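Local atomic coordinates of putative potassium transport protein (Staphylococcus aureus 08BA02176, PDB entry 4XTT), a protein that probably regulates a bacterial potassium transporter and binds the nucleotide second messenger cyclic di-AMP through its RCK C domain. Residues 33-36 against 37-40; 72-75 against 76-79; 46-50 against 51-55; 4-7 against 8-12. All coordinates share one frame; numbering follows the deposited sequence.

Contact 1: residues 33-36 against 37-40; sequences DLDI and RAQY. With 2BA ((2R,3R,3aS,5R,7aR,9R,10R,10aS,12R,14aR)-2,9-bis(6-amino-9H-purin-9-yl)octahydro-2H,7H-difuro[3,2-d:3',2'-j][1,3,7,9,2,8 ]tetraoxadiphosphacyclododecine-3,5,10,12-tetrol 5,12-dioxide), chain C.
D35 and A38 meet on one ribose hydroxyl of cyclic di-AMP, at the N-terminus of the short helix 36-40 that forms part of the nucleotide pocket of this RCK C domain. The hydroxyl O2'1 donates to D35 OD1 at 2.9 Å and accepts from A38 N at 3.1 Å, so a carboxylate and a first-turn amide grip the same oxygen. The other carboxylate oxygen of D35 rests on A38 CB. With CG swung anti to its backbone N (chi1 -153°), D35 reaches the ribose while occupying the N-cap position, where its side chain makes no capping bond. R37 reads a base and a phosphate together: its backbone N donates to N31 of one adenine at 3.1 Å, and its NE donates to the phosphate oxygen O1P at 3.2 Å. A bend at chi3 brings the guanidinium over the other adenine, whose C5 lies 3.2 Å above one guanidinium face, displaced toward the rim. The arginine's positive charge would be expected to favour the phosphate. D35, R37 and A38 of the second subunit hydrogen-bond the same ligand, which therefore bridges the dimer. Behind this first shell, I36 O holds the helix turn together by accepting from both Q39 N and Y40 N; the first approaches from above the carbonyl plane, the second nearly in line with the C=O at 2.9 Å, though bent at the hydrogen (139°). The Y40 ring, which also meets F81 edge-to-face, presents its in-plane edge to I36 O, with CD2 3.5 Å from that oxygen.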
loop_
_atom_site.group_PDB
_atom_site.type_symbol
_atom_site.label_atom_id
_atom_site.label_comp_id
_atom_site.label_asym_id
_atom_site.label_seq_id
_atom_site.Cartn_x
_atom_site.Cartn_y
_atom_site.Cartn_z
ATOM N N ASP A 33 -12.229 8.910 -5.620
ATOM C CA ASP A 33 -12.562 10.228 -6.150
ATOM C C ASP A 33 -11.268 10.964 -6.460
ATOM O O ASP A 33 -11.117 11.562 -7.521
ATOM C CB ASP A 33 -13.402 11.043 -5.159
ATOM C CG ASP A 33 -14.849 10.585 -5.089
ATOM O OD1 ASP A 33 -15.331 9.954 -6.059
ATOM O OD2 ASP A 33 -15.505 10.861 -4.056
ATOM N N LEU A 34 -10.330 10.906 -5.520
ATOM C CA LEU A 34 -9.023 11.532 -5.683
ATOM C C LEU A 34 -8.128 10.720 -6.627
ATOM O O LEU A 34 -7.167 11.249 -7.189
ATOM C CB LEU A 34 -8.353 11.701 -4.317
ATOM C CG LEU A 34 -9.043 12.690 -3.369
ATOM C CD1 LEU A 34 -8.318 12.777 -2.036
ATOM C CD2 LEU A 34 -9.163 14.068 -4.008
ATOM N N ASP A 35 -8.472 9.442 -6.791
ATOM C CA ASP A 35 -7.765 8.495 -7.661
ATOM C C ASP A 35 -6.254 8.531 -7.391
ATOM O O ASP A 35 -5.439 8.698 -8.303
ATOM C CB ASP A 35 -8.073 8.797 -9.127
ATOM C CG ASP A 35 -7.962 7.568 -10.012
ATOM O OD1 ASP A 35 -8.072 6.436 -9.488
ATOM O OD2 ASP A 35 -7.791 7.732 -11.238
ATOM N N ILE A 36 -5.896 8.327 -6.130
ATOM C CA ILE A 36 -4.575 8.683 -5.643
ATOM C C ILE A 36 -3.439 7.918 -6.320
ATOM O O ILE A 36 -2.494 8.545 -6.807
ATOM C CB ILE A 36 -4.514 8.511 -4.109
ATOM C CG1 ILE A 36 -5.406 9.571 -3.456
ATOM C CG2 ILE A 36 -3.086 8.633 -3.583
ATOM C CD1 ILE A 36 -5.586 9.409 -1.960
ATOM N N ARG A 37 -3.512 6.594 -6.379
ATOM C CA ARG A 37 -2.406 5.852 -6.976
ATOM C C ARG A 37 -2.288 6.095 -8.476
ATOM O O ARG A 37 -1.180 6.209 -9.008
ATOM C CB ARG A 37 -2.537 4.359 -6.709
ATOM C CG ARG A 37 -1.292 3.563 -7.096
ATOM C CD ARG A 37 -1.267 2.248 -6.349
ATOM N NE ARG A 37 -2.571 1.602 -6.409
ATOM C CZ ARG A 37 -3.212 1.113 -5.356
ATOM N NH1 ARG A 37 -2.662 1.167 -4.146
ATOM N NH2 ARG A 37 -4.400 0.550 -5.518
ATOM N N ALA A 38 -3.424 6.211 -9.154
ATOM C CA ALA A 38 -3.397 6.421 -10.594
ATOM C C ALA A 38 -2.883 7.810 -10.957
ATOM O O ALA A 38 -2.353 8.006 -12.047
ATOM C CB ALA A 38 -4.784 6.199 -11.186
ATOM N N GLN A 39 -2.981 8.751 -10.020
ATOM C CA GLN A 39 -2.638 10.149 -10.292
ATOM C C GLN A 39 -1.266 10.544 -9.767
ATOM O O GLN A 39 -0.628 11.434 -10.321
ATOM C CB GLN A 39 -3.669 11.100 -9.664
ATOM C CG GLN A 39 -4.950 11.333 -10.453
ATOM C CD GLN A 39 -4.716 12.010 -11.797
ATOM O OE1 GLN A 39 -4.398 13.201 -11.871
ATOM N NE2 GLN A 39 -4.885 11.251 -12.871
ATOM N N TYR A 40 -0.799 9.880 -8.714
ATOM C CA TYR A 40 0.425 10.312 -8.045
ATOM C C TYR A 40 1.430 9.169 -7.882
ATOM O O TYR A 40 2.619 9.399 -7.706
ATOM C CB TYR A 40 0.108 10.910 -6.667
ATOM C CG TYR A 40 -0.770 12.145 -6.685
ATOM C CD1 TYR A 40 -0.215 13.416 -6.769
ATOM C CD2 TYR A 40 -2.153 12.041 -6.594
ATOM C CE1 TYR A 40 -1.013 14.545 -6.780
ATOM C CE2 TYR A 40 -2.957 13.168 -6.602
ATOM C CZ TYR A 40 -2.383 14.413 -6.694
ATOM O OH TYR A 40 -3.184 15.532 -6.705
HETATM P P 2BA C . -5.306 2.019 -9.787
HETATM O O1P 2BA C . -4.046 2.388 -9.105
HETATM O O2P 2BA C . -5.087 2.212 -11.256
HETATM O "O5'" 2BA C . -5.597 0.463 -9.527
HETATM C "C5'" 2BA C . -6.777 -0.134 -10.095
HETATM C "C4'" 2BA C . -6.962 -1.486 -9.532
HETATM O "O4'" 2BA C . -5.705 -2.296 -9.581
HETATM C "C3'" 2BA C . -7.314 -1.381 -8.119
HETATM O "O3'" 2BA C . -8.761 -1.322 -7.978
HETATM C "C2'" 2BA C . -6.822 -2.595 -7.502
HETATM O "O2'" 2BA C . -7.808 -3.661 -7.609
HETATM C "C1'" 2BA C . -5.600 -2.950 -8.256
HETATM N N9 2BA C . -4.475 -2.445 -7.605
HETATM C C8 2BA C . -3.922 -1.504 -8.104
HETATM N N7 2BA C . -2.850 -1.152 -7.336
HETATM C C5 2BA C . -2.975 -2.179 -6.245
HETATM C C6 2BA C . -2.330 -2.562 -5.078
HETATM N N6 2BA C . -1.202 -1.841 -4.680
HETATM N N1 2BA C . -2.745 -3.589 -4.319
HETATM C C2 2BA C . -3.798 -4.284 -4.668
HETATM N N3 2BA C . -4.481 -3.995 -5.759
HETATM C C4 2BA C . -4.124 -2.978 -6.574
HETATM P P1 2BA C . -9.324 -0.343 -6.831
HETATM O O1P1 2BA C . -8.821 -0.891 -5.542
HETATM O O2P1 2BA C . -10.812 -0.441 -6.832
HETATM O "O5'1" 2BA C . -8.883 1.197 -6.873
HETATM C "C5'1" 2BA C . -9.130 1.997 -8.018
HETATM C "C4'1" 2BA C . -8.346 3.242 -7.873
HETATM O "O4'1" 2BA C . -8.565 3.836 -6.526
HETATM C "C3'1" 2BA C . -6.905 2.951 -7.944
HETATM O "O3'1" 2BA C . -6.412 3.067 -9.302
HETATM C "C2'1" 2BA C . -6.260 3.947 -7.104
HETATM O "O2'1" 2BA C . -6.022 5.139 -7.894
HETATM C "C1'1" 2BA C . -7.221 4.245 -6.028
HETATM N N91 2BA C . -6.899 3.525 -4.860
HETATM C C81 2BA C . -7.639 2.624 -4.492
HETATM N N71 2BA C . -7.184 2.024 -3.347
HETATM C C51 2BA C . -5.942 2.866 -3.167
HETATM C C61 2BA C . -4.880 2.961 -2.261
HETATM N N61 2BA C . -4.820 2.076 -1.144
HETATM N N11 2BA C . -3.917 3.841 -2.394
HETATM C C21 2BA C . -3.909 4.699 -3.405
HETATM N N31 2BA C . -4.869 4.711 -4.338
HETATM C C41 2BA C . -5.899 3.829 -4.269
#

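Contact 2: residues 72-75 against 76-79; sequences IGHD and NDLN
The carbonyl oxygen of H74 is gripped by two amides of the first turn of helix 75-83: L78 N donates to H74 O at 2.9 Å in a nearly straight bond, and D77 N adds a weak, strongly bent one. H74 is the N-cap of this helix, and its own side chain completes the cap, ND1 accepting from N76 N at 3.1 Å with the donor tilted 18° out of the ring plane. The imidazole gets there because CG stands anti to the backbone N (chi1 -166°), which brings the ND1 edge of the ring to the amide of N76. The N76 side-chain amide runs alongside the ring, pointing the same way, with the two planes 47° apart. Since ND1 acts as acceptor, the proton of a neutral imidazole would be on NE2, consistent with the weak hydrogen bond from there to E14. On the other flank, D77 OD2 lies against H74 CB and takes a hydrogen bond from a water at 2.6 Å; that same water accepts from H74 N, so the carboxylate reaches the N-cap amide indirectly. The second oxygen, D77 OD1, forms a salt bridge with R80. L78 points toward the corner at G73, its CD1 touching G73 O. D75 contributes at both ends: its OD1 is hydrogen-bonded to S16, tying the helix start to strand 15-21, while its backbone O accepts from N79 N at 2.9 Å.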
loop_
_atom_site.group_PDB
_atom_site.type_symbol
_atom_site.label_atom_id
_atom_site.label_comp_id
_atom_site.label_asym_id
_atom_site.label_seq_id
_atom_site.Cartn_x
_atom_site.Cartn_y
_atom_site.Cartn_z
ATOM N N ILE A 72 2.804 5.618 1.307
ATOM C CA ILE A 72 4.154 5.221 0.966
ATOM C C ILE A 72 4.376 5.462 -0.524
ATOM O O ILE A 72 3.521 5.138 -1.350
ATOM C CB ILE A 72 4.392 3.750 1.375
ATOM C CG1 ILE A 72 5.851 3.355 1.204
ATOM C CG2 ILE A 72 3.480 2.805 0.604
ATOM C CD1 ILE A 72 6.137 1.993 1.787
ATOM N N GLY A 73 5.515 6.062 -0.859
ATOM C CA GLY A 73 5.828 6.412 -2.234
ATOM C C GLY A 73 7.064 7.290 -2.344
ATOM O O GLY A 73 7.755 7.551 -1.354
ATOM N N HIS A 74 7.356 7.733 -3.562
ATOM C CA HIS A 74 8.491 8.609 -3.816
ATOM C C HIS A 74 8.239 9.982 -3.205
ATOM O O HIS A 74 7.105 10.462 -3.212
ATOM C CB HIS A 74 8.738 8.718 -5.325
ATOM C CG HIS A 74 10.059 9.317 -5.686
ATOM N ND1 HIS A 74 10.283 10.680 -5.691
ATOM C CD2 HIS A 74 11.224 8.746 -6.070
ATOM C CE1 HIS A 74 11.528 10.917 -6.055
ATOM N NE2 HIS A 74 12.124 9.761 -6.291
ATOM N N ASP A 75 9.295 10.624 -2.707
ATOM C CA ASP A 75 9.149 11.903 -2.004
ATOM C C ASP A 75 8.544 12.998 -2.871
ATOM O O ASP A 75 7.765 13.816 -2.390
ATOM C CB ASP A 75 10.500 12.399 -1.492
ATOM C CG ASP A 75 10.980 11.644 -0.282
ATOM O OD1 ASP A 75 10.179 10.890 0.309
ATOM O OD2 ASP A 75 12.164 11.815 0.080
ATOM N N ASN A 76 8.883 12.996 -4.155
ATOM C CA ASN A 76 8.335 13.982 -5.074
ATOM C C ASN A 76 6.854 13.743 -5.313
ATOM O O ASN A 76 6.092 14.690 -5.498
ATOM C CB ASN A 76 9.086 13.965 -6.406
ATOM C CG ASN A 76 10.517 14.455 -6.283
ATOM O OD1 ASN A 76 10.841 15.258 -5.406
ATOM N ND2 ASN A 76 11.382 13.981 -7.177
ATOM N N ASP A 77 6.433 12.480 -5.257
ATOM C CA ASP A 77 5.028 12.166 -5.488
ATOM C C ASP A 77 4.228 12.494 -4.252
ATOM O O ASP A 77 3.155 13.085 -4.350
ATOM C CB ASP A 77 4.812 10.686 -5.838
ATOM C CG ASP A 77 5.490 10.265 -7.127
ATOM O OD1 ASP A 77 5.507 11.066 -8.086
ATOM O OD2 ASP A 77 5.985 9.117 -7.187
ATOM N N LEU A 78 4.771 12.140 -3.089
ATOM C CA LEU A 78 4.131 12.468 -1.829
ATOM C C LEU A 78 4.003 13.971 -1.657
ATOM O O LEU A 78 2.936 14.469 -1.304
ATOM C CB LEU A 78 4.919 11.868 -0.673
ATOM C CG LEU A 78 4.945 10.345 -0.626
ATOM C CD1 LEU A 78 6.073 9.854 0.268
ATOM C CD2 LEU A 78 3.603 9.867 -0.101
ATOM N N ASN A 79 5.080 14.689 -1.969
ATOM C CA ASN A 79 5.113 16.143 -1.831
ATOM C C ASN A 79 4.123 16.844 -2.764
ATOM O O ASN A 79 3.536 17.865 -2.416
ATOM C CB ASN A 79 6.528 16.649 -2.073
ATOM C CG ASN A 79 6.641 18.149 -1.942
ATOM O OD1 ASN A 79 6.964 18.662 -0.873
ATOM N ND2 ASN A 79 6.414 18.864 -3.042
HETATM O O HOH W 1 5.184 7.309 -5.488
#

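Contact 3: residues 46-50 against 51-55; sequences AIKRG and KEFII
K48 and F53 lie side by side, pointing the same way, as a non-hydrogen-bonded pair of the antiparallel hairpin 43-49/52-55. From CB, which passes E52 O at 4.2 Å, the lysine chain runs beside the phenyl ring: CG approaches CE1 of F53 obliquely, CD continues along the ring to within 3.8 Å of F53 CZ, and CE is 3.9 Å from that atom. A bend at chi3 (65°) then carries NZ past the ring toward the turn, where it comes 3.6 Å from K51 NZ, a pairing of like charges that a weak, long ion pair with D7 of the second subunit may partly offset. On the other face of the hairpin, I47 CB and I54 CB are in apolar contact, and CD1 of I54 ends against the R49 guanidinium, whose NH2 is salt-bridged to D67. Paired backbone bonds hold the strands in step, I54 N to I47 O at 2.7 Å and R49 N to E52 O at 2.7 Å among them. The chain reverses in a type II' turn, with G50 supplying the positive phi (63°). Strand 52-55 is the outermost strand on this side of the chain's sheet; strand 43-49 lies between it and strand 68-72, whose I70 touches both K48 and F53, and E10 in the N-terminal helix of the second subunit packs on F53.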
loop_
_atom_site.group_PDB
_atom_site.type_symbol
_atom_site.label_atom_id
_atom_site.label_comp_id
_atom_site.label_asym_id
_atom_site.label_seq_id
_atom_site.Cartn_x
_atom_site.Cartn_y
_atom_site.Cartn_z
ATOM N N ALA A 46 -2.918 1.978 4.807
ATOM C CA ALA A 46 -3.966 1.938 5.817
ATOM C C ALA A 46 -4.476 3.338 6.146
ATOM O O ALA A 46 -3.875 4.344 5.753
ATOM C CB ALA A 46 -3.463 1.257 7.084
ATOM N N ILE A 47 -5.591 3.382 6.868
ATOM C CA ILE A 47 -6.171 4.624 7.373
ATOM C C ILE A 47 -6.287 4.508 8.884
ATOM O O ILE A 47 -6.771 3.491 9.388
ATOM C CB ILE A 47 -7.576 4.910 6.768
ATOM C CG1 ILE A 47 -7.486 5.140 5.258
ATOM C CG2 ILE A 47 -8.219 6.122 7.423
ATOM C CD1 ILE A 47 -8.826 5.460 4.602
ATOM N N LYS A 48 -5.840 5.524 9.617
ATOM C CA LYS A 48 -6.046 5.523 11.066
ATOM C C LYS A 48 -7.358 6.184 11.444
ATOM O O LYS A 48 -7.525 7.397 11.309
ATOM C CB LYS A 48 -4.919 6.231 11.809
ATOM C CG LYS A 48 -3.662 5.433 11.957
ATOM C CD LYS A 48 -2.908 5.860 13.208
ATOM C CE LYS A 48 -3.712 5.532 14.474
ATOM N NZ LYS A 48 -2.896 5.605 15.729
ATOM N N ARG A 49 -8.292 5.372 11.920
ATOM C CA ARG A 49 -9.566 5.878 12.390
ATOM C C ARG A 49 -9.570 5.797 13.915
ATOM O O ARG A 49 -9.582 4.713 14.501
ATOM C CB ARG A 49 -10.729 5.094 11.792
ATOM C CG ARG A 49 -12.089 5.678 12.140
ATOM C CD ARG A 49 -12.724 6.321 10.924
ATOM N NE ARG A 49 -13.105 5.318 9.932
ATOM C CZ ARG A 49 -13.425 5.593 8.671
ATOM N NH1 ARG A 49 -13.763 4.613 7.843
ATOM N NH2 ARG A 49 -13.401 6.847 8.238
ATOM N N GLY A 50 -9.563 6.960 14.549
ATOM C CA GLY A 50 -9.356 7.053 15.976
ATOM C C GLY A 50 -7.971 6.524 16.271
ATOM O O GLY A 50 -6.981 7.118 15.842
ATOM N N LYS A 51 -7.890 5.388 16.956
ATOM C CA LYS A 51 -6.597 4.783 17.246
ATOM C C LYS A 51 -6.600 3.362 16.707
ATOM O O LYS A 51 -5.913 2.476 17.209
ATOM C CB LYS A 51 -6.307 4.813 18.751
ATOM C CG LYS A 51 -6.315 6.222 19.356
ATOM C CD LYS A 51 -5.338 7.181 18.660
ATOM C CE LYS A 51 -3.885 6.849 18.974
ATOM N NZ LYS A 51 -2.948 7.905 18.489
ATOM N N GLU A 52 -7.393 3.174 15.662
ATOM C CA GLU A 52 -7.580 1.893 15.003
ATOM C C GLU A 52 -7.173 1.970 13.519
ATOM O O GLU A 52 -7.346 3.005 12.875
ATOM C CB GLU A 52 -9.036 1.467 15.171
ATOM C CG GLU A 52 -9.450 0.237 14.407
ATOM C CD GLU A 52 -10.956 0.052 14.421
ATOM O OE1 GLU A 52 -11.661 0.960 14.922
ATOM O OE2 GLU A 52 -11.435 -0.986 13.921
ATOM N N PHE A 53 -6.649 0.874 12.977
ATOM C CA PHE A 53 -6.119 0.861 11.611
ATOM C C PHE A 53 -7.008 0.153 10.588
ATOM O O PHE A 53 -7.238 -1.058 10.681
ATOM C CB PHE A 53 -4.743 0.184 11.566
ATOM C CG PHE A 53 -3.660 0.934 12.276
ATOM C CD1 PHE A 53 -3.013 1.994 11.660
ATOM C CD2 PHE A 53 -3.260 0.556 13.552
ATOM C CE1 PHE A 53 -1.996 2.675 12.310
ATOM C CE2 PHE A 53 -2.252 1.236 14.207
ATOM C CZ PHE A 53 -1.622 2.303 13.587
ATOM N N ILE A 54 -7.507 0.908 9.613
ATOM C CA ILE A 54 -8.228 0.316 8.487
ATOM C C ILE A 54 -7.242 -0.065 7.377
ATOM O O ILE A 54 -6.746 0.794 6.651
ATOM C CB ILE A 54 -9.285 1.270 7.908
ATOM C CG1 ILE A 54 -10.289 1.672 8.989
ATOM C CG2 ILE A 54 -10.011 0.611 6.766
ATOM C CD1 ILE A 54 -11.263 2.731 8.537
ATOM N N ILE A 55 -6.950 -1.358 7.265
ATOM C CA ILE A 55 -6.000 -1.851 6.275
ATOM C C ILE A 55 -6.659 -2.032 4.918
ATOM O O ILE A 55 -7.863 -2.273 4.833
ATOM C CB ILE A 55 -5.362 -3.195 6.705
ATOM C CG1 ILE A 55 -6.276 -4.367 6.365
ATOM C CG2 ILE A 55 -5.064 -3.195 8.183
ATOM C CD1 ILE A 55 -5.770 -5.689 6.857
#

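Contact 4: residues 4-7 against 8-12; sequences SVLD and YLELA
V5 and L9 pack one turn apart on helix 3-11, side by side and pointing the same way, with V5 CG1 4.2 Å from L9 CD1. This is the tight side of the helix, which lies against the second subunit: V5 meets Y8 there and L6 meets L9 there. L9 CG, anti to its own carbonyl carbon (chi1 -67°), also leans over V5 O. Three of the backbone bonds between 4-7 and 8-11 are weak, those from Y8 N to S4 O, L9 N to V5 O and L11 N to D7 O; E10 N to L6 O at 3.3 Å is the sounder of the set. The solvent side is charged and looser. E10 stretches out so that OE2 passes L6 CG at 4.1 Å, while its OE1 stands 4.4 Å from D7 OD1, two like charges that would be expected to repel. Exposed L11 sits nearby, its CG over D7 O. Y8 ties the helix to the dimer through its ring, which stacks on F53 of the second subunit. The helix closes where A12 N donates to Y8 O at 2.9 Å, and A12 CB lies 4.1 Å above one face of the Y8 ring, offset toward its rim.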
loop_
_atom_site.group_PDB
_atom_site.type_symbol
_atom_site.label_atom_id
_atom_site.label_comp_id
_atom_site.label_asym_id
_atom_site.label_seq_id
_atom_site.Cartn_x
_atom_site.Cartn_y
_atom_site.Cartn_z
ATOM N N SER A 4 11.484 -5.682 6.192
ATOM C CA SER A 4 12.178 -5.526 4.969
ATOM C C SER A 4 11.601 -4.354 4.279
ATOM O O SER A 4 12.261 -3.710 3.536
ATOM C CB SER A 4 12.038 -6.752 4.110
ATOM O OG SER A 4 10.699 -7.086 3.954
ATOM N N VAL A 5 10.352 -4.065 4.537
ATOM C CA VAL A 5 9.718 -2.891 3.958
ATOM C C VAL A 5 10.204 -1.684 4.727
ATOM O O VAL A 5 10.543 -0.654 4.152
ATOM C CB VAL A 5 8.179 -2.946 4.043
ATOM C CG1 VAL A 5 7.581 -1.591 3.676
ATOM C CG2 VAL A 5 7.627 -4.062 3.161
ATOM N N LEU A 6 10.257 -1.831 6.042
ATOM C CA LEU A 6 10.668 -0.735 6.902
ATOM C C LEU A 6 12.170 -0.484 6.805
ATOM O O LEU A 6 12.621 0.654 6.909
ATOM C CB LEU A 6 10.239 -1.018 8.343
ATOM C CG LEU A 6 10.579 0.010 9.420
ATOM C CD1 LEU A 6 10.148 1.415 9.005
ATOM C CD2 LEU A 6 9.849 -0.388 10.690
ATOM N N ASP A 7 12.934 -1.542 6.546
ATOM C CA ASP A 7 14.382 -1.417 6.416
ATOM C C ASP A 7 14.770 -0.668 5.153
ATOM O O ASP A 7 15.689 0.142 5.163
ATOM C CB ASP A 7 15.042 -2.795 6.395
ATOM C CG ASP A 7 15.126 -3.422 7.765
ATOM O OD1 ASP A 7 14.936 -2.698 8.772
ATOM O OD2 ASP A 7 15.380 -4.646 7.829
ATOM N N TYR A 8 14.037 -0.917 4.075
ATOM C CA TYR A 8 14.272 -0.222 2.820
ATOM C C TYR A 8 14.043 1.282 2.962
ATOM O O TYR A 8 14.858 2.088 2.523
ATOM C CB TYR A 8 13.366 -0.796 1.722
ATOM C CG TYR A 8 13.415 -0.013 0.424
ATOM C CD1 TYR A 8 14.442 -0.206 -0.488
ATOM C CD2 TYR A 8 12.433 0.920 0.114
ATOM C CE1 TYR A 8 14.496 0.507 -1.662
ATOM C CE2 TYR A 8 12.478 1.639 -1.061
ATOM C CZ TYR A 8 13.513 1.428 -1.947
ATOM O OH TYR A 8 13.568 2.132 -3.130
ATOM N N LEU A 9 12.939 1.647 3.601
ATOM C CA LEU A 9 12.552 3.044 3.780
ATOM C C LEU A 9 13.549 3.848 4.603
ATOM O O LEU A 9 13.712 5.050 4.386
ATOM C CB LEU A 9 11.177 3.114 4.430
ATOM C CG LEU A 9 10.052 2.596 3.537
ATOM C CD1 LEU A 9 8.837 2.342 4.387
ATOM C CD2 LEU A 9 9.733 3.584 2.422
ATOM N N GLU A 10 14.172 3.201 5.586
ATOM C CA GLU A 10 15.156 3.876 6.427
ATOM C C GLU A 10 16.456 4.196 5.688
ATOM O O GLU A 10 17.065 5.239 5.924
ATOM C CB GLU A 10 15.460 3.030 7.665
ATOM C CG GLU A 10 14.317 2.991 8.683
ATOM C CD GLU A 10 14.629 2.107 9.883
ATOM O OE1 GLU A 10 15.703 1.461 9.888
ATOM O OE2 GLU A 10 13.803 2.054 10.820
ATOM N N LEU A 11 16.885 3.303 4.801
ATOM C CA LEU A 11 18.128 3.508 4.056
ATOM C C LEU A 11 17.899 4.316 2.778
ATOM O O LEU A 11 18.825 4.934 2.254
ATOM C CB LEU A 11 18.813 2.169 3.741
ATOM C CG LEU A 11 18.060 1.002 3.098
ATOM C CD1 LEU A 11 17.897 1.180 1.589
ATOM C CD2 LEU A 11 18.781 -0.306 3.415
ATOM N N ALA A 12 16.669 4.283 2.267
ATOM C CA ALA A 12 16.312 5.024 1.057
ATOM C C ALA A 12 16.127 6.501 1.363
ATOM O O ALA A 12 15.457 6.863 2.325
ATOM C CB ALA A 12 15.054 4.454 0.436
#

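Along the chain the order is contact 4, 1, 3, 2. Contacts 1 and 2, with centres about 13 Å apart, lie at the starts of two helices, 36-40 and 75-83, and touch where Y40 O meets D77 CG. Contact 3 lies across the centre of the chain from both, its centre about 20 Å from that of contact 1 and about 21 Å from that of contact 2, yet strand 43-49 follows directly after helix 36-40 and, within the four-stranded antiparallel sheet, neighbours strand 68-72, which leads into contact 2. Contact 4, on the outlying N-terminal helix, reaches contact 2 through L9 and I72. All four meet the second subunit, so nucleotide site and dimer packing share one assembly.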